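Local coordinates for endoribonuclease YbeY (Aquifex aeolicus, PDB 1OZ9), which probably acts as a zinc-dependent, single-strand-specific endoribonuclease that matures the 3' end of 16S rRNA and takes part in ribosome quality control, at residues Tyr46-Asp49 with Asp50-Arg54; Gly75-Gly79 with Gly80-Leu84; Leu105-Glu108 with Val109-Leu112. All blocks are in the same frame, centred on the assembly; numbering follows the deposited sequence.

Contact 1: Tyr46-Asp49 with Asp50-Arg54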
ATOM      1  N   TYR A  46       4.482   5.635  -2.614  1.00 17.26           N
ATOM      2  CA  TYR A  46       5.023   6.122  -3.892  1.00 18.93           C
ATOM      3  C   TYR A  46       4.122   5.634  -5.013  1.00 18.78           C
ATOM      4  O   TYR A  46       3.827   4.440  -5.078  1.00 17.73           O
ATOM      5  CB  TYR A  46       6.438   5.580  -4.092  1.00 18.84           C
ATOM      6  CG  TYR A  46       7.222   6.095  -5.300  1.00 23.87           C
ATOM      7  CD1 TYR A  46       7.019   7.367  -5.823  1.00 24.97           C
ATOM      8  CD2 TYR A  46       8.205   5.296  -5.893  1.00 25.68           C
ATOM      9  CE1 TYR A  46       7.760   7.823  -6.905  1.00 25.45           C
ATOM     10  CE2 TYR A  46       8.945   5.733  -6.963  1.00 26.47           C
ATOM     11  CZ  TYR A  46       8.734   6.993  -7.472  1.00 27.19           C
ATOM     12  OH  TYR A  46       9.502   7.398  -8.548  1.00 25.72           O
ATOM     13  N   ILE A  47       3.650   6.539  -5.867  1.00 17.01           N
ATOM     14  CA  ILE A  47       2.875   6.103  -7.038  1.00 17.93           C
ATOM     15  C   ILE A  47       3.783   6.268  -8.258  1.00 17.11           C
ATOM     16  O   ILE A  47       4.165   7.395  -8.623  1.00 17.45           O
ATOM     17  CB  ILE A  47       1.599   6.926  -7.261  1.00 17.40           C
ATOM     18  CG1 ILE A  47       0.707   6.974  -6.013  1.00 19.91           C
ATOM     19  CG2 ILE A  47       0.837   6.387  -8.483  1.00 18.49           C
ATOM     20  CD1 ILE A  47       0.231   5.599  -5.470  1.00 17.66           C
ATOM     21  N   THR A  48       4.137   5.157  -8.895  1.00 16.40           N
ATOM     22  CA  THR A  48       5.079   5.219  -9.995  1.00 16.58           C
ATOM     23  C   THR A  48       4.564   4.463 -11.211  1.00 17.17           C
ATOM     24  O   THR A  48       3.344   4.294 -11.354  1.00 16.81           O
ATOM     25  CB  THR A  48       6.484   4.754  -9.503  1.00 16.88           C
ATOM     26  OG1 THR A  48       7.452   4.909 -10.535  1.00 16.94           O
ATOM     27  CG2 THR A  48       6.504   3.254  -9.141  1.00 16.58           C
ATOM     28  N   ASP A  49       5.469   4.038 -12.087  1.00 17.52           N
ATOM     29  CA  ASP A  49       5.081   3.366 -13.337  1.00 17.52           C
ATOM     30  C   ASP A  49       5.564   1.922 -13.402  1.00 17.38           C
ATOM     31  O   ASP A  49       6.269   1.456 -12.515  1.00 16.12           O
ATOM     32  CB  ASP A  49       5.605   4.121 -14.562  1.00 18.11           C
ATOM     33  CG  ASP A  49       7.135   4.183 -14.620  1.00 19.96           C
ATOM     34  OD1 ASP A  49       7.833   3.564 -13.790  1.00 19.41           O
ATOM     35  OD2 ASP A  49       7.737   4.851 -15.485  1.00 23.72           O
ATOM     36  N   ASP A  50       5.200   1.222 -14.471  1.00 17.37           N
ATOM     37  CA  ASP A  50       5.568  -0.186 -14.614  1.00 18.26           C
ATOM     38  C   ASP A  50       7.071  -0.418 -14.691  1.00 18.88           C
ATOM     39  O   ASP A  50       7.580  -1.421 -14.164  1.00 17.99           O
ATOM     40  CB  ASP A  50       4.878  -0.813 -15.840  1.00 18.03           C
ATOM     41  CG  ASP A  50       3.550  -1.446 -15.485  1.00 19.45           C
ATOM     42  OD1 ASP A  50       3.158  -1.361 -14.292  1.00 16.44           O
ATOM     43  OD2 ASP A  50       2.826  -2.048 -16.311  1.00 17.77           O
ATOM     44  N   GLN A  51       7.787   0.498 -15.345  1.00 19.11           N
ATOM     45  CA  GLN A  51       9.224   0.330 -15.473  1.00 20.45           C
ATOM     46  C   GLN A  51       9.921   0.404 -14.106  1.00 20.18           C
ATOM     47  O   GLN A  51      10.792  -0.405 -13.792  1.00 19.74           O
ATOM     48  CB  GLN A  51       9.823   1.282 -16.527  1.00 21.30           C
ATOM     49  CG  GLN A  51       9.619   0.732 -17.952  1.00 25.91           C
ATOM     50  CD  GLN A  51      10.004   1.685 -19.100  1.00 31.98           C
ATOM     51  OE1 GLN A  51      10.993   2.430 -19.018  1.00 34.99           O
ATOM     52  NE2 GLN A  51       9.236   1.628 -20.186  1.00 32.06           N
ATOM     53  N   GLU A  52       9.524   1.350 -13.276  1.00 19.91           N
ATOM     54  CA  GLU A  52      10.182   1.453 -11.987  1.00 20.48           C
ATOM     55  C   GLU A  52       9.812   0.297 -11.073  1.00 19.56           C
ATOM     56  O   GLU A  52      10.676  -0.274 -10.399  1.00 19.64           O
ATOM     57  CB  GLU A  52       9.890   2.778 -11.311  1.00 20.59           C
ATOM     58  CG  GLU A  52      10.494   2.820  -9.923  1.00 25.31           C
ATOM     59  CD  GLU A  52      10.725   4.227  -9.415  1.00 30.36           C
ATOM     60  OE1 GLU A  52      10.013   5.163  -9.871  1.00 28.25           O
ATOM     61  OE2 GLU A  52      11.634   4.376  -8.556  1.00 32.73           O
ATOM     62  N   ILE A  53       8.540  -0.078 -11.056  1.00 18.40           N
ATOM     63  CA  ILE A  53       8.161  -1.168 -10.174  1.00 17.98           C
ATOM     64  C   ILE A  53       8.819  -2.474 -10.630  1.00 17.53           C
ATOM     65  O   ILE A  53       9.164  -3.331  -9.822  1.00 16.71           O
ATOM     66  CB  ILE A  53       6.632  -1.269  -9.998  1.00 18.28           C
ATOM     67  CG1 ILE A  53       6.314  -1.789  -8.584  1.00 18.84           C
ATOM     68  CG2 ILE A  53       5.992  -2.120 -11.109  1.00 16.96           C
ATOM     69  CD1 ILE A  53       4.938  -1.460  -8.109  1.00 19.09           C
ATOM     70  N   ARG A  54       9.098  -2.578 -11.920  1.00 17.66           N
ATOM     71  CA  ARG A  54       9.744  -3.777 -12.416  1.00 18.04           C
ATOM     72  C   ARG A  54      11.167  -3.884 -11.870  1.00 18.18           C
ATOM     73  O   ARG A  54      11.589  -4.957 -11.418  1.00 18.68           O
ATOM     74  CB  ARG A  54       9.717  -3.802 -13.943  1.00 18.19           C
ATOM     75  CG  ARG A  54      10.370  -5.009 -14.567  1.00 18.07           C
ATOM     76  CD  ARG A  54      10.505  -4.893 -16.070  1.00 20.36           C
ATOM     77  NE  ARG A  54      11.350  -5.941 -16.637  1.00 20.17           N
ATOM     78  CZ  ARG A  54      11.235  -6.376 -17.882  1.00 22.50           C
ATOM     79  NH1 ARG A  54      10.307  -5.855 -18.677  1.00 21.81           N
ATOM     80  NH2 ARG A  54      12.036  -7.336 -18.335  1.00 21.89           N
TER

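Contact 2: Gly75-Gly79 with Gly80-Leu84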
ATOM      1  N   GLY A  75      11.507   0.028   9.728  1.00 21.96           N
ATOM      2  CA  GLY A  75      11.340  -0.342  11.126  1.00 21.65           C
ATOM      3  C   GLY A  75      12.166   0.424  12.133  1.00 19.96           C
ATOM      4  O   GLY A  75      11.947   0.275  13.328  1.00 20.49           O
ATOM      5  N   GLU A  76      13.112   1.229  11.671  1.00 19.25           N
ATOM      6  CA  GLU A  76      13.974   1.959  12.599  1.00 18.57           C
ATOM      7  C   GLU A  76      13.118   2.814  13.523  1.00 16.75           C
ATOM      8  O   GLU A  76      12.088   3.327  13.108  1.00 15.76           O
ATOM      9  CB  GLU A  76      14.967   2.847  11.829  1.00 19.68           C
ATOM     10  CG  GLU A  76      16.034   3.433  12.736  1.00 22.38           C
ATOM     11  CD  GLU A  76      17.259   3.951  11.989  1.00 27.73           C
ATOM     12  OE1 GLU A  76      17.157   4.206  10.774  1.00 31.51           O
ATOM     13  OE2 GLU A  76      18.321   4.108  12.631  1.00 28.87           O
ATOM     14  N   GLU A  77      13.533   2.961  14.771  1.00 15.10           N
ATOM     15  CA  GLU A  77      12.791   3.768  15.747  1.00 15.61           C
ATOM     16  C   GLU A  77      13.653   4.916  16.224  1.00 15.28           C
ATOM     17  O   GLU A  77      14.853   4.735  16.373  1.00 15.32           O
ATOM     18  CB  GLU A  77      12.441   2.926  16.997  1.00 15.84           C
ATOM     19  CG  GLU A  77      11.469   1.790  16.709  1.00 18.78           C
ATOM     20  CD  GLU A  77      11.281   0.873  17.929  1.00 22.41           C
ATOM     21  OE1 GLU A  77      11.364   1.372  19.080  1.00 20.69           O
ATOM     22  OE2 GLU A  77      11.062  -0.352  17.732  1.00 22.19           O
ATOM     23  N   PHE A  78      13.039   6.069  16.502  1.00 14.55           N
ATOM     24  CA  PHE A  78      13.743   7.192  17.126  1.00 15.78           C
ATOM     25  C   PHE A  78      12.889   7.630  18.303  1.00 15.59           C
ATOM     26  O   PHE A  78      11.846   8.239  18.115  1.00 15.65           O
ATOM     27  CB  PHE A  78      13.884   8.336  16.093  1.00 15.61           C
ATOM     28  CG  PHE A  78      14.814   8.000  14.988  1.00 15.90           C
ATOM     29  CD1 PHE A  78      14.371   7.362  13.864  1.00 17.51           C
ATOM     30  CD2 PHE A  78      16.162   8.247  15.120  1.00 16.92           C
ATOM     31  CE1 PHE A  78      15.256   7.036  12.837  1.00 19.41           C
ATOM     32  CE2 PHE A  78      17.042   7.924  14.096  1.00 18.54           C
ATOM     33  CZ  PHE A  78      16.586   7.307  12.970  1.00 14.55           C
ATOM     34  N   GLY A  79      13.289   7.256  19.508  1.00 17.19           N
ATOM     35  CA  GLY A  79      12.517   7.551  20.708  1.00 18.87           C
ATOM     36  C   GLY A  79      10.999   7.419  20.566  1.00 19.69           C
ATOM     37  O   GLY A  79      10.253   8.374  20.784  1.00 22.99           O
ATOM     38  N   GLY A  80      10.485   6.276  20.206  1.00 18.84           N
ATOM     39  CA  GLY A  80       9.031   6.254  20.131  1.00 19.41           C
ATOM     40  C   GLY A  80       8.392   6.526  18.781  1.00 18.17           C
ATOM     41  O   GLY A  80       7.253   6.116  18.534  1.00 19.49           O
ATOM     42  N   TYR A  81       9.091   7.226  17.899  1.00 16.06           N
ATOM     43  CA  TYR A  81       8.606   7.435  16.527  1.00 15.55           C
ATOM     44  C   TYR A  81       9.130   6.249  15.762  1.00 15.23           C
ATOM     45  O   TYR A  81      10.301   5.954  15.883  1.00 16.30           O
ATOM     46  CB  TYR A  81       9.278   8.694  15.970  1.00 15.13           C
ATOM     47  CG  TYR A  81       8.960   9.089  14.557  1.00 14.63           C
ATOM     48  CD1 TYR A  81       7.781   9.744  14.255  1.00 15.86           C
ATOM     49  CD2 TYR A  81       9.873   8.875  13.524  1.00 15.75           C
ATOM     50  CE1 TYR A  81       7.490  10.139  12.949  1.00 14.84           C
ATOM     51  CE2 TYR A  81       9.598   9.287  12.216  1.00 16.12           C
ATOM     52  CZ  TYR A  81       8.399   9.933  11.949  1.00 14.21           C
ATOM     53  OH  TYR A  81       8.084  10.361  10.684  1.00 14.41           O
ATOM     54  N   LYS A  82       8.301   5.554  14.997  1.00 15.48           N
ATOM     55  CA  LYS A  82       8.777   4.366  14.278  1.00 16.85           C
ATOM     56  C   LYS A  82       8.472   4.469  12.772  1.00 16.88           C
ATOM     57  O   LYS A  82       7.367   4.843  12.392  1.00 17.06           O
ATOM     58  CB  LYS A  82       8.131   3.104  14.839  1.00 17.73           C
ATOM     59  CG  LYS A  82       8.693   1.757  14.250  1.00 20.42           C
ATOM     60  CD  LYS A  82       8.207   0.573  15.126  1.00 21.78           C
ATOM     61  CE  LYS A  82       8.721  -0.783  14.670  1.00 19.53           C
ATOM     62  NZ  LYS A  82      10.147  -0.941  14.938  1.00 22.62           N
ATOM     63  N   ILE A  83       9.473   4.190  11.944  1.00 16.42           N
ATOM     64  CA  ILE A  83       9.322   4.223  10.485  1.00 16.93           C
ATOM     65  C   ILE A  83       8.839   2.864  10.012  1.00 18.16           C
ATOM     66  O   ILE A  83       9.558   1.852  10.154  1.00 18.46           O
ATOM     67  CB  ILE A  83      10.654   4.597   9.849  1.00 17.70           C
ATOM     68  CG1 ILE A  83      11.099   5.979  10.399  1.00 17.53           C
ATOM     69  CG2 ILE A  83      10.520   4.634   8.285  1.00 17.12           C
ATOM     70  CD1 ILE A  83      12.601   6.079  10.650  1.00 19.12           C
ATOM     71  N   LEU A  84       7.616   2.815   9.510  1.00 17.52           N
ATOM     72  CA  LEU A  84       7.024   1.538   9.115  1.00 19.24           C
ATOM     73  C   LEU A  84       7.622   1.072   7.815  1.00 19.77           C
ATOM     74  O   LEU A  84       7.990  -0.112   7.669  1.00 19.02           O
ATOM     75  CB  LEU A  84       5.531   1.648   8.932  1.00 19.50           C
ATOM     76  CG  LEU A  84       4.590   1.954  10.087  1.00 22.12           C
ATOM     77  CD1 LEU A  84       3.152   1.652   9.582  1.00 26.96           C
ATOM     78  CD2 LEU A  84       4.970   1.144  11.357  1.00 24.72           C
TER
HETATM   79  O   HOH W   1      12.264   3.339  20.568  1.00 42.28           O

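Contact 3: Leu105-Glu108 with Val109-Leu112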
ATOM      1  N   LEU A 105      -9.982   3.925 -11.155  1.00 17.21           N
ATOM      2  CA  LEU A 105      -8.567   3.938 -10.796  1.00 17.11           C
ATOM      3  C   LEU A 105      -8.404   4.318  -9.320  1.00 17.39           C
ATOM      4  O   LEU A 105      -7.575   3.730  -8.580  1.00 15.95           O
ATOM      5  CB  LEU A 105      -7.790   4.911 -11.681  1.00 16.91           C
ATOM      6  CG  LEU A 105      -6.327   5.142 -11.267  1.00 16.22           C
ATOM      7  CD1 LEU A 105      -5.573   3.854 -11.362  1.00 15.78           C
ATOM      8  CD2 LEU A 105      -5.687   6.176 -12.198  1.00 17.48           C
ATOM      9  N   GLU A 106      -9.199   5.289  -8.882  1.00 17.63           N
ATOM     10  CA  GLU A 106      -9.114   5.728  -7.485  1.00 17.77           C
ATOM     11  C   GLU A 106      -9.455   4.571  -6.587  1.00 18.03           C
ATOM     12  O   GLU A 106      -8.788   4.358  -5.586  1.00 17.74           O
ATOM     13  CB  GLU A 106     -10.054   6.892  -7.168  1.00 18.25           C
ATOM     14  CG  GLU A 106      -9.658   8.164  -7.881  1.00 20.15           C
ATOM     15  CD  GLU A 106     -10.356   9.412  -7.357  1.00 23.93           C
ATOM     16  OE1 GLU A 106     -11.059   9.350  -6.319  1.00 23.48           O
ATOM     17  OE2 GLU A 106     -10.198  10.465  -8.004  1.00 21.71           O
ATOM     18  N   GLU A 107     -10.493   3.819  -6.945  1.00 18.24           N
ATOM     19  CA  GLU A 107     -10.858   2.688  -6.112  1.00 19.30           C
ATOM     20  C   GLU A 107      -9.720   1.660  -6.076  1.00 18.22           C
ATOM     21  O   GLU A 107      -9.412   1.113  -5.008  1.00 18.37           O
ATOM     22  CB  GLU A 107     -12.164   2.045  -6.575  1.00 19.69           C
ATOM     23  CG  GLU A 107     -12.540   0.801  -5.772  1.00 23.72           C
ATOM     24  CD  GLU A 107     -12.949   1.085  -4.319  1.00 29.13           C
ATOM     25  OE1 GLU A 107     -13.492   2.176  -4.025  1.00 30.51           O
ATOM     26  OE2 GLU A 107     -12.735   0.198  -3.457  1.00 31.60           O
ATOM     27  N   GLU A 108      -9.069   1.426  -7.211  1.00 17.72           N
ATOM     28  CA  GLU A 108      -7.986   0.437  -7.261  1.00 17.36           C
ATOM     29  C   GLU A 108      -6.770   0.918  -6.462  1.00 17.79           C
ATOM     30  O   GLU A 108      -6.126   0.148  -5.720  1.00 15.95           O
ATOM     31  CB  GLU A 108      -7.609   0.098  -8.716  1.00 17.69           C
ATOM     32  CG  GLU A 108      -6.503  -0.964  -8.865  1.00 17.15           C
ATOM     33  CD  GLU A 108      -6.912  -2.349  -8.352  1.00 21.76           C
ATOM     34  OE1 GLU A 108      -8.120  -2.574  -8.054  1.00 18.12           O
ATOM     35  OE2 GLU A 108      -6.017  -3.228  -8.254  1.00 22.14           O
ATOM     36  N   VAL A 109      -6.450   2.200  -6.592  1.00 16.47           N
ATOM     37  CA  VAL A 109      -5.326   2.716  -5.836  1.00 16.72           C
ATOM     38  C   VAL A 109      -5.573   2.662  -4.325  1.00 16.85           C
ATOM     39  O   VAL A 109      -4.680   2.332  -3.547  1.00 17.39           O
ATOM     40  CB  VAL A 109      -4.957   4.126  -6.315  1.00 17.25           C
ATOM     41  CG1 VAL A 109      -3.930   4.759  -5.359  1.00 17.35           C
ATOM     42  CG2 VAL A 109      -4.413   4.005  -7.755  1.00 17.23           C
ATOM     43  N   LYS A 110      -6.780   3.011  -3.920  1.00 16.82           N
ATOM     44  CA  LYS A 110      -7.175   2.956  -2.515  1.00 18.03           C
ATOM     45  C   LYS A 110      -7.009   1.528  -1.968  1.00 18.04           C
ATOM     46  O   LYS A 110      -6.431   1.302  -0.879  1.00 18.87           O
ATOM     47  CB  LYS A 110      -8.634   3.403  -2.347  1.00 17.48           C
ATOM     48  CG  LYS A 110      -9.153   3.345  -0.885  1.00 20.97           C
ATOM     49  CD  LYS A 110     -10.602   3.849  -0.776  1.00 26.49           C
ATOM     50  CE  LYS A 110     -11.577   2.852  -1.345  1.00 30.13           C
ATOM     51  NZ  LYS A 110     -13.001   3.341  -1.333  1.00 32.95           N
ATOM     52  N   ARG A 111      -7.480   0.566  -2.742  1.00 17.66           N
ATOM     53  CA  ARG A 111      -7.405  -0.836  -2.344  1.00 18.45           C
ATOM     54  C   ARG A 111      -5.959  -1.331  -2.256  1.00 18.19           C
ATOM     55  O   ARG A 111      -5.614  -2.140  -1.375  1.00 18.72           O
ATOM     56  CB  ARG A 111      -8.209  -1.696  -3.307  1.00 17.26           C
ATOM     57  CG  ARG A 111      -9.748  -1.599  -3.084  1.00 21.49           C
ATOM     58  CD  ARG A 111     -10.561  -2.448  -4.066  1.00 22.42           C
ATOM     59  NE  ARG A 111     -11.978  -2.091  -4.159  1.00 26.36           N
ATOM     60  CZ  ARG A 111     -12.917  -2.867  -4.752  1.00 30.92           C
ATOM     61  NH1 ARG A 111     -12.584  -4.053  -5.266  1.00 31.17           N
ATOM     62  NH2 ARG A 111     -14.194  -2.468  -4.828  1.00 29.77           N
ATOM     63  N   LEU A 112      -5.122  -0.846  -3.157  1.00 17.37           N
ATOM     64  CA  LEU A 112      -3.733  -1.232  -3.182  1.00 16.79           C
ATOM     65  C   LEU A 112      -2.981  -0.605  -2.011  1.00 17.67           C
ATOM     66  O   LEU A 112      -2.046  -1.205  -1.487  1.00 16.54           O
ATOM     67  CB  LEU A 112      -3.073  -0.832  -4.513  1.00 17.28           C
ATOM     68  CG  LEU A 112      -3.505  -1.717  -5.697  1.00 17.34           C
ATOM     69  CD1 LEU A 112      -3.040  -1.133  -7.012  1.00 18.52           C
ATOM     70  CD2 LEU A 112      -2.994  -3.189  -5.574  1.00 17.54           C
TER

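Contact 1: Tyr46-Asp49 with Asp50-Arg54
Y46 and T48 reach from the end of a strand to the same carboxylate oxygen of E52, and the way they share it illustrates how a strand-to-helix junction can be tied in part by one shared acceptor. The OH of Y46 donates to OE1 of E52 at 2.6 Å, coming from the syn side of the carboxylate, while OG1 of T48 donates to that same OE1 at 2.7 Å from the anti side. Neither donor lies quite in the carboxylate plane. The tyrosine ring presents its edge, with OE2 of E52 in the ring plane, and ring and carboxylate stand nearly perpendicular at 87°. CB of T48 rests over one face of that ring, offset toward the rim. E52 gets there because its CG is anti to the backbone N (chi1 175°) and the chain beyond is extended, carrying the carboxylate back along the strand. The two hydroxyls probably stabilise the charge of the E52 carboxylate, against the nearby like charge of D49.

D49 is the N-cap of the helix. Its CG sits between the backbone N and the carbonyl carbon (chi1 63°), which brings OD1 to the amide N of E52 at 2.8 Å. The D49 carbonyl O also starts the helical bonding, accepting from I53 N at 3.1 Å.

Strand 41-48 thus passes directly into helix 50-61. Strand 81-90 touches Y46 and T48 through V88, strand 10-15 reaches Y46 through K14, and helix 91-101 binds the D50 carboxylate through R96 and T93 and accepts from the D50 backbone N through D92.

Contact 2: Gly75-Gly79 with Gly80-Leu84
The backbone of G75-G79 runs antiparallel to that of G80-L84, with E77 and K82 a non-hydrogen-bonded pair and F78 and Y81 a hydrogen-bonded one. F78 N donates to Y81 O at 2.8 Å, Y81 N returns a bond to F78 O, and I83 N donates almost straight to E76 O at 3.0 Å.

K82 and E77 share one face of the hairpin. K82 turns at its last torsion (chi4 71°), which points NZ across the strand pair to two acceptors: OE2 of E77 at 3.0 Å, a salt bridge met on the anti side of the carboxylate, and the O of G75 at 2.7 Å, approached in the carbonyl plane on a lone pair. The two strands are joined as a two-residue beta hairpin, closed by a type I' turn from F78 to Y81. G79 and G80 fill its two middle positions with positive phi, and at G80 a side chain would clash with the carbonyl O of G79. A methionine in place of K82 would probably leave E77 without its cationic mate and the G75 carbonyl without this donor.

On the other face F78 meets I83: CD1 of the isoleucine lies in the plane of the ring, at its edge, 3.6 Å from CE1 of F78. The Y81 side chain starts on the same face as F78, and its OH is hydrogen-bonded to E42 on strand 41-48. A water donates to OE1 of E77 at 2.6 Å and accepts a weak bond from G80 N.

Contact 3: Leu105-Glu108 with Val109-Leu112
A salt-bridge network on one turn of the helix that carries two of the predicted zinc ligands, H115 and H119, joins E107 to both K110 and R111, a case of i to i+3 and i to i+4 pairing from a single acidic residue. The two oxygens of E107 divide the work. OE1 takes NZ of K110 at 3.0 Å, on its syn side and somewhat out of the carboxylate plane. OE2 takes NE of R111 at 2.5 Å through its anti lone pair. That second bond is nearly straight, 168° at the hydrogen, and OE2 lies in the guanidinium plane, at its edge. Carboxylate and guanidinium planes are steeply inclined, 79° apart; both R111 nitrogens that take part meet OE2, NE strongly and NH2 weakly, while OE1 is left to K110.

E107 can serve both cations because its chain bends at the second torsion (chi2 69°), turning the carboxylate toward the following turn. K110 bends in turn at chi3, and R111 stays extended from CG to NE.

Beneath the charged group the helical backbone is regular, with V109 N bonded to L105 O at 2.7 Å and L112 N to E108 O at 2.9 Å. CD1 of L105 packs on CG2 of V109 at 3.8 Å. The aliphatic part of E108 lies against CD1 of L112, while its OE1 is hydrogen-bonded to NE2 of H103. Helix 129-147 touches K110 through L146 and R111 through L143.

With a cation at each oxygen, the E107 carboxylate is held against rotation about its last bond and is likely to remain charged, its charge probably balanced from both sides.

The three contacts follow one another along the chain, each closing before the next opens. Contacts 1 and 2 reach the same mixed sheet through neighbouring strands, 41-48 and 81-90, yet their centres lie about 26 Å apart, since contact 2 is at the far turn of the hairpin and contact 1 where strand 41-48 passes into helix 50-61. Contact 3, its centre about 15 Å from that of contact 1, touches it where I47 CD1 packs on V109 CG1 at 4.2 Å. Strand 41-48 thereby packs on helix 105-120, which carries the predicted zinc ligands H115 and H119, while contact 2 lies away at the hairpin tip, its centre about 28 Å from that of contact 3 and across the chain's centre.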